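Local coordinates for oxidoreductase, Gfo/Idh/MocA family (Pseudomonas syringae pv. tomato, PDB 3DTY), which probably acts as a nucleotide-dependent oxidoreductase, pairing an NAD-binding Rossmann domain with a C-terminal alpha/beta domain, and binds magnesium, at residues A[15-19]-A[74-78]. Sequence-based numbering, arbitrary orientation.
Sequences WAMVG and SMFEQ
Start with the strand: W15, A16 and M17 are extended (phi/psi near -120/156, -146/164 and -133/148), part of strand 13-17 of the parallel sheet, between strands 40-46 and 88-92, with V41, V43 and A46 on one side and S90 on the other taking the backbone hydrogen bonds. The 74-78 segment is regular helix, with the backbone hydrogen bond from Q78 N to S74 O at 3.0 Å, and it stands well off the sheet: the nearest alpha carbons, V18 CA and M75 CA, are 9.3 Å apart. Side chains fill that gap, with no hydrogen bond across it. A16 and V18 send CA-to-CB toward the helix, while M17 CA-to-CB points away, and its side chain touches H30 and R31 of helix 27-35.

M75, a selenomethionine, does most of the work. Its chi1 of 172° and chi2 of 160° run the chain straight out from the helix, so that M75 SE lies 3.9 Å from A16 CB; chi3 of 83° then puts M75 CE 3.7 Å from V18 CG2 and 3.9 Å from M17 O. V18 is t (chi1 177°), and V18 CG2 also meets the F76 ring obliquely, 4.4 Å from F76 CZ. The F76 CA-to-CB bond runs sideways to the strand segment, and chi1 of -65° carries the ring nearer; it also touches A104 and A105 of helix 98-107. At G19, phi/psi of 84/-159 would jam a CB against the preceding carbonyl O. V89 of strand 88-92 touches both V18 and M75, as part of apolar helix-on-sheet packing on one face of an NAD-binding Rossmann fold, where this first strand runs out into a glycine-rich loop.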
loop_
_atom_site.group_PDB
_atom_site.type_symbol
_atom_site.label_atom_id
_atom_site.label_comp_id
_atom_site.label_asym_id
_atom_site.label_seq_id
_atom_site.Cartn_x
_atom_site.Cartn_y
_atom_site.Cartn_z
ATOM N N TRP A 15 -24.279 -35.114 -6.751
ATOM C CA TRP A 15 -23.878 -34.549 -5.474
ATOM C C TRP A 15 -24.981 -34.265 -4.462
ATOM O O TRP A 15 -26.147 -34.080 -4.816
ATOM C CB TRP A 15 -23.109 -33.268 -5.804
ATOM C CG TRP A 15 -22.457 -32.577 -4.685
ATOM C CD1 TRP A 15 -21.494 -33.073 -3.854
ATOM C CD2 TRP A 15 -22.647 -31.214 -4.316
ATOM N NE1 TRP A 15 -21.067 -32.094 -2.990
ATOM C CE2 TRP A 15 -21.760 -30.941 -3.251
ATOM C CE3 TRP A 15 -23.483 -30.189 -4.784
ATOM C CZ2 TRP A 15 -21.681 -29.688 -2.646
ATOM C CZ3 TRP A 15 -23.402 -28.936 -4.180
ATOM C CH2 TRP A 15 -22.506 -28.699 -3.121
ATOM N N ALA A 16 -24.586 -34.228 -3.192
ATOM C CA ALA A 16 -25.492 -33.952 -2.090
ATOM C C ALA A 16 -24.768 -33.177 -0.992
ATOM O O ALA A 16 -23.543 -33.101 -0.967
ATOM C CB ALA A 16 -26.038 -35.251 -1.514
HETATM N N MSE A 17 -25.551 -32.590 -0.096
HETATM C CA MSE A 17 -25.013 -31.850 1.029
HETATM C C MSE A 17 -25.722 -32.273 2.311
HETATM O O MSE A 17 -26.898 -32.644 2.303
HETATM C CB MSE A 17 -25.194 -30.334 0.842
HETATM C CG MSE A 17 -24.110 -29.662 0.024
HETATM SE SE MSE A 17 -24.016 -27.726 0.312
HETATM C CE MSE A 17 -22.744 -27.710 1.765
ATOM N N VAL A 18 -24.981 -32.231 3.406
ATOM C CA VAL A 18 -25.510 -32.546 4.717
ATOM C C VAL A 18 -25.364 -31.210 5.420
ATOM O O VAL A 18 -24.246 -30.711 5.585
ATOM C CB VAL A 18 -24.661 -33.619 5.415
ATOM C CG1 VAL A 18 -25.195 -33.873 6.826
ATOM C CG2 VAL A 18 -24.690 -34.895 4.594
ATOM N N GLY A 19 -26.489 -30.620 5.806
ATOM C CA GLY A 19 -26.455 -29.314 6.435
ATOM C C GLY A 19 -26.397 -28.298 5.309
ATOM O O GLY A 19 -26.773 -28.609 4.177
ATOM N N SER A 74 -30.571 -41.788 6.653
ATOM C CA SER A 74 -31.625 -42.221 5.751
ATOM C C SER A 74 -31.208 -41.898 4.311
ATOM O O SER A 74 -31.466 -42.676 3.386
ATOM C CB SER A 74 -32.953 -41.542 6.114
ATOM O OG SER A 74 -32.810 -40.140 6.220
HETATM N N MSE A 75 -30.547 -40.762 4.121
HETATM C CA MSE A 75 -30.095 -40.385 2.784
HETATM C C MSE A 75 -29.087 -41.399 2.246
HETATM O O MSE A 75 -29.253 -41.926 1.148
HETATM C CB MSE A 75 -29.453 -38.990 2.782
HETATM C CG MSE A 75 -28.784 -38.642 1.439
HETATM SE SE MSE A 75 -28.482 -36.750 1.130
HETATM C CE MSE A 75 -26.817 -36.527 2.106
ATOM N N PHE A 76 -28.044 -41.677 3.023
ATOM C CA PHE A 76 -27.025 -42.622 2.583
ATOM C C PHE A 76 -27.622 -43.997 2.273
ATOM O O PHE A 76 -27.311 -44.598 1.242
ATOM C CB PHE A 76 -25.921 -42.762 3.640
ATOM C CG PHE A 76 -25.116 -41.505 3.860
ATOM C CD1 PHE A 76 -25.203 -40.435 2.971
ATOM C CD2 PHE A 76 -24.269 -41.393 4.959
ATOM C CE1 PHE A 76 -24.455 -39.282 3.165
ATOM C CE2 PHE A 76 -23.514 -40.241 5.163
ATOM C CZ PHE A 76 -23.610 -39.182 4.270
ATOM N N GLU A 77 -28.480 -44.491 3.162
ATOM C CA GLU A 77 -29.109 -45.801 2.979
ATOM C C GLU A 77 -29.973 -45.905 1.719
ATOM O O GLU A 77 -29.813 -46.832 0.917
ATOM C CB GLU A 77 -29.953 -46.151 4.210
ATOM C CG GLU A 77 -29.170 -46.820 5.331
ATOM C CD GLU A 77 -29.865 -46.714 6.681
ATOM O OE1 GLU A 77 -31.117 -46.693 6.712
ATOM O OE2 GLU A 77 -29.153 -46.663 7.713
ATOM N N GLN A 78 -30.879 -44.947 1.547
ATOM C CA GLN A 78 -31.788 -44.926 0.404
ATOM C C GLN A 78 -31.130 -44.570 -0.925
ATOM O O GLN A 78 -31.453 -45.152 -1.962
ATOM C CB GLN A 78 -32.953 -43.968 0.693
ATOM C CG GLN A 78 -33.960 -44.542 1.689
ATOM C CD GLN A 78 -34.941 -43.514 2.217
ATOM O OE1 GLN A 78 -35.649 -42.851 1.451
ATOM N NE2 GLN A 78 -34.992 -43.377 3.540
#